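Thioesterase (Pseudomonas aeruginosa, PDB 2O5U) probably hydrolyses fatty acyl-CoA thioesters, as a putative hot-dog-fold thioesterase of the 4-hydroxybenzoyl-CoA thioesterase family. Local coordinates at residues Tyr13-Pro18 and Met85-Ala90; Tyr29-Asn34 and Phe74-Phe79. All coordinates share one frame; numbering follows the deposited sequence. Where two conformers were deposited one is given.

Contact 1 of 2, residues Tyr13-Pro18 and Met85-Ala90; sequences YLHFQP and MGLRVA
Leu14 and His15 both face Leu87 across two antiparallel strands, a classic beta bulge at the edge of a hot-dog sheet. Residues 15-18 belong to an outermost strand of this chain's sheet, and residues 85-89 to the strand beside it. The bulge is gathered on one oxygen: Leu87 O accepts from Leu14 N at 2.9 Å, a donor well above the carbonyl plane, and from His15 N, which lies in that plane. Past it the pairing is regular, with Leu87 N bonded to His15 O and, two residues on, Gln17 and Met85 exchanging both of their backbone bonds.

The packing is tightest at Gly86. Having no side chain, it lets Tyr13 CB come to 3.8 Å from Gly86 CA, and on the same face of the sheet Phe16 CE2 comes to 3.6 Å from Gly86 CA. On the other face Met85 turns its bent chain away from the edge strand to meet Phe40, Phe41 and Ala44 of helix 34-53, while Leu87 packs on Leu101 and Leu143.

The loose part is Leu14, exposed and touching the Arg88 side chain through CD1 alone, 4.0 Å from Arg88 CB. Arg88 makes a separate, closer contact with Tyr13. In the conformer given, one of two deposited, its chain is extended from CG to NE and NH1 is hydrogen-bonded to Gln12 O. The planes of ring and guanidinium are then 38° apart, and Arg88 NH1 sits 3.3 Å above the Tyr13 ring, offset toward its rim, nearest to CE2.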
ATOM      1  N   TYR A  13     -16.409  -1.908 -22.691  1.00 20.74           N
ATOM      2  CA  TYR A  13     -16.049  -0.749 -21.823  1.00 20.11           C
ATOM      3  C   TYR A  13     -15.918   0.500 -22.668  1.00 21.58           C
ATOM      4  O   TYR A  13     -15.537   0.406 -23.843  1.00 22.01           O
ATOM      5  CB  TYR A  13     -14.736  -1.036 -21.058  1.00 18.78           C
ATOM      6  CG  TYR A  13     -14.959  -2.257 -20.168  1.00 16.56           C
ATOM      7  CD1 TYR A  13     -14.748  -3.536 -20.653  1.00 15.78           C
ATOM      8  CD2 TYR A  13     -15.501  -2.118 -18.899  1.00 18.75           C
ATOM      9  CE1 TYR A  13     -15.024  -4.668 -19.852  1.00 19.20           C
ATOM     10  CE2 TYR A  13     -15.801  -3.224 -18.084  1.00 18.93           C
ATOM     11  CZ  TYR A  13     -15.575  -4.490 -18.572  1.00 20.28           C
ATOM     12  OH  TYR A  13     -15.858  -5.560 -17.765  1.00 18.22           O
ATOM     13  N   LEU A  14     -16.193   1.659 -22.091  1.00 22.18           N
ATOM     14  CA  LEU A  14     -16.332   2.901 -22.889  1.00 23.92           C
ATOM     15  C   LEU A  14     -15.163   3.908 -22.793  1.00 24.49           C
ATOM     16  O   LEU A  14     -14.942   4.758 -23.715  1.00 25.26           O
ATOM     17  CB  LEU A  14     -17.640   3.592 -22.566  1.00 24.83           C
ATOM     18  CG  LEU A  14     -18.855   3.037 -23.319  1.00 25.96           C
ATOM     19  CD1 LEU A  14     -19.318   1.629 -22.842  1.00 26.81           C
ATOM     20  CD2 LEU A  14     -20.013   4.024 -23.215  1.00 29.40           C
ATOM     21  N   HIS A  15     -14.431   3.813 -21.698  1.00 21.79           N
ATOM     22  CA  HIS A  15     -13.340   4.697 -21.408  1.00 21.93           C
ATOM     23  C   HIS A  15     -12.160   3.884 -20.858  1.00 21.78           C
ATOM     24  O   HIS A  15     -12.363   3.008 -20.001  1.00 22.02           O
ATOM     25  CB  HIS A  15     -13.780   5.697 -20.354  1.00 22.04           C
ATOM     26  CG  HIS A  15     -12.670   6.559 -19.828  1.00 24.20           C
ATOM     27  ND1 HIS A  15     -12.199   7.666 -20.506  1.00 26.73           N
ATOM     28  CD2 HIS A  15     -11.947   6.483 -18.687  1.00 25.11           C
ATOM     29  CE1 HIS A  15     -11.231   8.227 -19.806  1.00 25.60           C
ATOM     30  NE2 HIS A  15     -11.056   7.523 -18.702  1.00 26.20           N
ATOM     31  N   PHE A  16     -10.953   4.247 -21.274  1.00 21.34           N
ATOM     32  CA  PHE A  16      -9.729   3.546 -20.884  1.00 22.30           C
ATOM     33  C   PHE A  16      -8.682   4.438 -20.251  1.00 23.24           C
ATOM     34  O   PHE A  16      -8.469   5.564 -20.697  1.00 21.22           O
ATOM     35  CB  PHE A  16      -9.123   2.828 -22.104  1.00 22.50           C
ATOM     36  CG  PHE A  16      -9.957   1.692 -22.530  1.00 24.40           C
ATOM     37  CD1 PHE A  16     -11.014   1.905 -23.395  1.00 23.36           C
ATOM     38  CD2 PHE A  16      -9.749   0.419 -21.997  1.00 23.94           C
ATOM     39  CE1 PHE A  16     -11.850   0.850 -23.775  1.00 26.73           C
ATOM     40  CE2 PHE A  16     -10.576  -0.639 -22.370  1.00 24.36           C
ATOM     41  CZ  PHE A  16     -11.631  -0.414 -23.237  1.00 24.44           C
ATOM     42  N   GLN A  17      -7.987   3.894 -19.268  1.00 23.53           N
ATOM     43  CA  GLN A  17      -6.917   4.662 -18.657  1.00 24.80           C
ATOM     44  C   GLN A  17      -5.752   3.785 -18.335  1.00 23.48           C
ATOM     45  O   GLN A  17      -5.905   2.816 -17.595  1.00 23.01           O
ATOM     46  CB  GLN A  17      -7.372   5.315 -17.364  1.00 24.04           C
ATOM     47  CG  GLN A  17      -6.293   6.229 -16.784  1.00 31.39           C
ATOM     48  CD  GLN A  17      -6.542   6.563 -15.347  1.00 37.31           C
ATOM     49  OE1 GLN A  17      -7.679   6.566 -14.905  1.00 37.85           O
ATOM     50  NE2 GLN A  17      -5.481   6.892 -14.615  1.00 40.17           N
ATOM     51  N   PRO A  18      -4.585   4.181 -18.815  1.00 23.54           N
ATOM     52  CA  PRO A  18      -3.397   3.465 -18.444  1.00 23.05           C
ATOM     53  C   PRO A  18      -3.065   3.766 -16.980  1.00 21.81           C
ATOM     54  O   PRO A  18      -3.316   4.880 -16.471  1.00 20.73           O
ATOM     55  CB  PRO A  18      -2.353   4.042 -19.414  1.00 24.05           C
ATOM     56  CG  PRO A  18      -2.821   5.418 -19.653  1.00 26.54           C
ATOM     57  CD  PRO A  18      -4.285   5.327 -19.699  1.00 24.61           C
ATOM     58  N   MET A  85      -7.165   0.235 -17.584  1.00 19.87           N
ATOM     59  CA  MET A  85      -8.459  -0.062 -17.001  1.00 19.59           C
ATOM     60  C   MET A  85      -9.505   0.410 -17.946  1.00 19.91           C
ATOM     61  O   MET A  85      -9.420   1.566 -18.382  1.00 20.13           O
ATOM     62  CB  MET A  85      -8.655   0.697 -15.682  1.00 21.10           C
ATOM     63  CG  MET A  85      -7.624   0.381 -14.596  1.00 23.10           C
ATOM     64  SD  MET A  85      -7.503  -1.388 -14.227  1.00 24.08           S
ATOM     65  CE  MET A  85      -9.127  -1.780 -13.623  1.00 20.65           C
ATOM     66  N   GLY A  86     -10.437  -0.489 -18.294  1.00 18.93           N
ATOM     67  CA  GLY A  86     -11.715  -0.122 -18.947  1.00 18.12           C
ATOM     68  C   GLY A  86     -12.791   0.180 -17.924  1.00 17.44           C
ATOM     69  O   GLY A  86     -12.903  -0.475 -16.865  1.00 19.00           O
ATOM     70  N   LEU A  87     -13.560   1.204 -18.225  1.00 16.99           N
ATOM     71  CA  LEU A  87     -14.606   1.680 -17.367  1.00 17.58           C
ATOM     72  C   LEU A  87     -15.910   1.876 -18.140  1.00 17.97           C
ATOM     73  O   LEU A  87     -15.893   2.394 -19.275  1.00 19.12           O
ATOM     74  CB  LEU A  87     -14.149   3.003 -16.762  1.00 17.01           C
ATOM     75  CG  LEU A  87     -15.140   3.795 -15.887  1.00 21.19           C
ATOM     76  CD1 LEU A  87     -15.685   2.978 -14.690  1.00 19.16           C
ATOM     77  CD2 LEU A  87     -14.474   5.090 -15.413  1.00 19.02           C
ATOM     78  N   ARG A  88     -17.010   1.380 -17.573  1.00 16.96           N
ATOM     79  CA  ARG A  88     -18.342   1.814 -17.971  0.60 19.42           C
ATOM     80  C   ARG A  88     -19.230   1.964 -16.723  1.00 18.81           C
ATOM     81  O   ARG A  88     -18.919   1.397 -15.683  1.00 18.62           O
ATOM     82  CB  ARG A  88     -18.975   0.812 -18.909  0.60 18.66           C
ATOM     83  CG  ARG A  88     -19.269  -0.472 -18.251  0.60 22.34           C
ATOM     84  CD  ARG A  88     -20.191  -1.263 -19.167  0.60 29.61           C
ATOM     85  NE  ARG A  88     -20.659  -2.506 -18.544  0.60 33.84           N
ATOM     86  CZ  ARG A  88     -20.026  -3.679 -18.626  0.60 33.41           C
ATOM     87  NH1 ARG A  88     -18.882  -3.787 -19.276  0.60 34.07           N
ATOM     88  NH2 ARG A  88     -20.540  -4.750 -18.052  0.60 35.60           N
ATOM     89  N   VAL A  89     -20.337   2.704 -16.870  1.00 19.17           N
ATOM     90  CA  VAL A  89     -21.325   2.860 -15.804  1.00 19.15           C
ATOM     91  C   VAL A  89     -22.438   1.894 -16.183  1.00 19.62           C
ATOM     92  O   VAL A  89     -23.000   1.966 -17.283  1.00 19.47           O
ATOM     93  CB  VAL A  89     -21.803   4.345 -15.737  1.00 18.85           C
ATOM     94  CG1 VAL A  89     -23.204   4.474 -15.134  1.00 19.44           C
ATOM     95  CG2 VAL A  89     -20.710   5.193 -14.980  1.00 21.15           C
ATOM     96  N   ALA A  90     -22.763   0.987 -15.279  1.00 18.63           N
ATOM     97  CA  ALA A  90     -23.855   0.014 -15.516  1.00 21.03           C
ATOM     98  C   ALA A  90     -25.180   0.599 -15.098  1.00 21.35           C
ATOM     99  O   ALA A  90     -26.191   0.317 -15.703  1.00 22.00           O
ATOM    100  CB  ALA A  90     -23.610  -1.282 -14.722  1.00 20.96           C
TER
HETATM  101  O   HOH W   1     -19.106  -6.807 -18.003  1.00 49.40           O
HETATM  102  O   HOH W   2     -10.712   3.847 -17.458  1.00 29.64           O

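Contact 2 of 2, residues Tyr29-Asn34 and Phe74-Phe79; sequences YGHVNN and FAPVAF
His31 lays its ring beside Pro76 where two irregular loops meet, the first leading into helix 34-53 and the second joining strands 62-73 and 83-92. His31 CB lies 3.4 Å from Val77 O. The first torsion sets CG anti to the carbonyl carbon (chi1 -57°), next to Pro76 CB. From there the ring lies with one face against the proline: CD2 meets both CB and CG of Pro76, ND1 has Pro76 CB on one side and Ala78 CB near the ring plane, and His31 NE2, at the tip, is 3.9 Å from Pro76 CG. The two side chains lie side by side and point the same way. Pro76 CB stands 3.7 Å from the centroid of the His31 ring and 21° off its normal, a CH-pi contact; Tyr29 O lies above the opposite face, toward the rim.

Next to the ring contact, a single direct hydrogen bond joins the backbones. Val32 N donates to Val77 O at 2.9 Å in a nearly straight bond (172° at the hydrogen). The same residues meet again where Val32 CG2 lies 3.8 Å from Val77 CG2. A water donates to Val32 O and weakly accepts from Val77 N. Gly30 O touches Ala78 CB and accepts a hydrogen bond from Gln58 NE2 of a third subunit; the positive phi of Gly30 suits glycine. Asn33 caps the start of helix 34-53, its OD1 bonded to Val35 N. Val32 packs on Tyr37 and Phe40 of that helix, and Val77 touches Tyr37 and, on strand 96-105, Leu103 and Leu105.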
ATOM      1  N   TYR A  29       4.330 -14.171  -4.292  1.00 18.29           N
ATOM      2  CA  TYR A  29       4.229 -15.182  -5.369  1.00 19.27           C
ATOM      3  C   TYR A  29       4.509 -14.597  -6.744  1.00 19.75           C
ATOM      4  O   TYR A  29       4.440 -15.315  -7.735  1.00 22.76           O
ATOM      5  CB  TYR A  29       2.877 -15.858  -5.334  1.00 18.62           C
ATOM      6  CG  TYR A  29       2.544 -16.543  -4.014  1.00 19.15           C
ATOM      7  CD1 TYR A  29       3.452 -17.370  -3.386  1.00 24.28           C
ATOM      8  CD2 TYR A  29       1.304 -16.388  -3.432  1.00 20.74           C
ATOM      9  CE1 TYR A  29       3.136 -18.029  -2.203  1.00 23.71           C
ATOM     10  CE2 TYR A  29       0.979 -17.067  -2.240  1.00 22.13           C
ATOM     11  CZ  TYR A  29       1.906 -17.880  -1.656  1.00 23.76           C
ATOM     12  OH  TYR A  29       1.624 -18.575  -0.501  1.00 24.77           O
ATOM     13  N   GLY A  30       4.793 -13.294  -6.820  1.00 19.59           N
ATOM     14  CA  GLY A  30       5.378 -12.702  -8.016  1.00 18.72           C
ATOM     15  C   GLY A  30       4.462 -11.960  -8.973  1.00 19.50           C
ATOM     16  O   GLY A  30       4.936 -11.424  -9.955  1.00 19.58           O
ATOM     17  N   HIS A  31       3.161 -11.943  -8.713  1.00 17.25           N
ATOM     18  CA  HIS A  31       2.231 -11.253  -9.604  1.00 16.91           C
ATOM     19  C   HIS A  31       1.557 -10.131  -8.797  1.00 15.95           C
ATOM     20  O   HIS A  31       1.592 -10.115  -7.549  1.00 14.02           O
ATOM     21  CB  HIS A  31       1.154 -12.223 -10.128  1.00 17.85           C
ATOM     22  CG  HIS A  31       1.712 -13.421 -10.850  1.00 20.69           C
ATOM     23  ND1 HIS A  31       2.603 -13.308 -11.886  1.00 26.55           N
ATOM     24  CD2 HIS A  31       1.472 -14.747 -10.709  1.00 29.46           C
ATOM     25  CE1 HIS A  31       2.920 -14.513 -12.340  1.00 28.25           C
ATOM     26  NE2 HIS A  31       2.238 -15.404 -11.649  1.00 30.07           N
ATOM     27  N   VAL A  32       0.869  -9.255  -9.504  1.00 15.04           N
ATOM     28  CA  VAL A  32       0.135  -8.151  -8.843  1.00 15.68           C
ATOM     29  C   VAL A  32      -0.887  -8.726  -7.890  1.00 15.63           C
ATOM     30  O   VAL A  32      -1.730  -9.584  -8.254  1.00 17.21           O
ATOM     31  CB  VAL A  32      -0.541  -7.208  -9.877  1.00 14.81           C
ATOM     32  CG1 VAL A  32      -1.591  -6.202  -9.167  1.00 15.24           C
ATOM     33  CG2 VAL A  32       0.533  -6.461 -10.691  1.00 15.39           C
ATOM     34  N   ASN A  33      -0.809  -8.256  -6.646  1.00 16.70           N
ATOM     35  CA  ASN A  33      -1.717  -8.723  -5.582  1.00 16.55           C
ATOM     36  C   ASN A  33      -3.212  -8.428  -5.844  1.00 16.52           C
ATOM     37  O   ASN A  33      -3.578  -7.385  -6.380  1.00 15.87           O
ATOM     38  CB  ASN A  33      -1.249  -8.197  -4.214  1.00 15.39           C
ATOM     39  CG  ASN A  33      -2.074  -8.734  -3.087  1.00 18.24           C
ATOM     40  OD1 ASN A  33      -2.979  -8.062  -2.595  1.00 17.96           O
ATOM     41  ND2 ASN A  33      -1.777  -9.966  -2.671  1.00 17.89           N
ATOM     42  N   ASN A  34      -4.070  -9.387  -5.536  1.00 15.68           N
ATOM     43  CA  ASN A  34      -5.527  -9.179  -5.697  1.00 16.87           C
ATOM     44  C   ASN A  34      -6.096  -7.834  -5.159  1.00 16.69           C
ATOM     45  O   ASN A  34      -6.970  -7.217  -5.769  1.00 17.61           O
ATOM     46  CB  ASN A  34      -6.270 -10.362  -5.038  1.00 17.24           C
ATOM     47  CG  ASN A  34      -6.059 -10.441  -3.516  1.00 20.87           C
ATOM     48  OD1 ASN A  34      -6.884  -9.965  -2.730  1.00 20.23           O
ATOM     49  ND2 ASN A  34      -4.958 -11.015  -3.109  1.00 22.98           N
ATOM     50  N   PHE A  74      -9.034 -13.422 -13.660  1.00 15.99           N
ATOM     51  CA  PHE A  74      -9.027 -14.468 -14.731  1.00 16.83           C
ATOM     52  C   PHE A  74      -7.627 -14.931 -15.051  1.00 17.56           C
ATOM     53  O   PHE A  74      -7.410 -16.114 -15.283  1.00 19.16           O
ATOM     54  CB  PHE A  74      -9.716 -13.959 -16.013  1.00 15.83           C
ATOM     55  CG  PHE A  74     -11.108 -13.432 -15.787  1.00 17.08           C
ATOM     56  CD1 PHE A  74     -11.378 -12.077 -15.895  1.00 17.32           C
ATOM     57  CD2 PHE A  74     -12.142 -14.290 -15.441  1.00 19.73           C
ATOM     58  CE1 PHE A  74     -12.701 -11.580 -15.643  1.00 21.42           C
ATOM     59  CE2 PHE A  74     -13.457 -13.796 -15.220  1.00 21.22           C
ATOM     60  CZ  PHE A  74     -13.720 -12.430 -15.295  1.00 17.56           C
ATOM     61  N   ALA A  75      -6.667 -14.012 -15.000  1.00 16.59           N
ATOM     62  CA  ALA A  75      -5.281 -14.328 -15.257  1.00 16.73           C
ATOM     63  C   ALA A  75      -4.347 -13.277 -14.666  1.00 15.76           C
ATOM     64  O   ALA A  75      -4.665 -12.094 -14.740  1.00 17.15           O
ATOM     65  CB  ALA A  75      -5.038 -14.425 -16.805  1.00 14.99           C
ATOM     66  N   PRO A  76      -3.152 -13.669 -14.200  1.00 17.55           N
ATOM     67  CA  PRO A  76      -2.257 -12.673 -13.548  1.00 17.79           C
ATOM     68  C   PRO A  76      -1.591 -11.651 -14.477  1.00 18.39           C
ATOM     69  O   PRO A  76      -1.411 -11.895 -15.678  1.00 17.41           O
ATOM     70  CB  PRO A  76      -1.209 -13.551 -12.841  1.00 18.43           C
ATOM     71  CG  PRO A  76      -1.173 -14.819 -13.540  1.00 17.26           C
ATOM     72  CD  PRO A  76      -2.599 -15.038 -14.127  1.00 17.37           C
ATOM     73  N   VAL A  77      -1.228 -10.514 -13.916  1.00 17.84           N
ATOM     74  CA  VAL A  77      -0.265  -9.637 -14.542  1.00 18.37           C
ATOM     75  C   VAL A  77       0.812  -9.354 -13.497  1.00 17.49           C
ATOM     76  O   VAL A  77       0.675  -9.734 -12.364  1.00 16.91           O
ATOM     77  CB  VAL A  77      -0.914  -8.276 -15.037  1.00 18.08           C
ATOM     78  CG1 VAL A  77      -2.029  -8.527 -16.026  1.00 21.66           C
ATOM     79  CG2 VAL A  77      -1.389  -7.393 -13.867  1.00 19.88           C
ATOM     80  N   ALA A  78       1.901  -8.725 -13.893  1.00 17.48           N
ATOM     81  CA  ALA A  78       2.979  -8.475 -12.962  1.00 16.33           C
ATOM     82  C   ALA A  78       3.641  -7.171 -13.293  1.00 16.50           C
ATOM     83  O   ALA A  78       3.888  -6.883 -14.487  1.00 18.09           O
ATOM     84  CB  ALA A  78       4.008  -9.675 -13.044  1.00 16.85           C
ATOM     85  N   PHE A  79       3.974  -6.384 -12.275  1.00 15.24           N
ATOM     86  CA  PHE A  79       4.918  -5.283 -12.455  1.00 15.29           C
ATOM     87  C   PHE A  79       6.157  -5.898 -13.169  1.00 14.61           C
ATOM     88  O   PHE A  79       6.594  -7.013 -12.802  1.00 15.31           O
ATOM     89  CB  PHE A  79       5.320  -4.659 -11.095  1.00 14.75           C
ATOM     90  CG  PHE A  79       6.599  -3.853 -11.160  1.00 16.40           C
ATOM     91  CD1 PHE A  79       6.574  -2.497 -11.507  1.00 15.82           C
ATOM     92  CD2 PHE A  79       7.837  -4.451 -10.943  1.00 15.85           C
ATOM     93  CE1 PHE A  79       7.730  -1.776 -11.607  1.00 14.88           C
ATOM     94  CE2 PHE A  79       9.012  -3.707 -11.039  1.00 18.37           C
ATOM     95  CZ  PHE A  79       8.957  -2.379 -11.388  1.00 14.95           C
TER
HETATM   96  O   HOH W   3      -2.329 -10.488 -10.699  1.00 13.85           O

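In the fold
Contact 1 pairs strands 15-19 and 83-92 within the antiparallel sheet, its centre about 8 Å from the centre of the chain; contact 2 joins loops, its centre about 18 Å from that point. The two centres are 20 Å apart and the nearest atoms about 7 Å, without touching. Along the chain 29-34 and 74-79 both fall between 13-18 and 85-90, which nests contact 2 inside the loop closed by contact 1. Helix 34-53 links them, with Phe40 touching Met85 in one and Val32 in the other. No other chain of the assembly touches contact 1, whereas contact 2 meets three neighbouring subunits: the first belongs to the fold, the second also to the assembly.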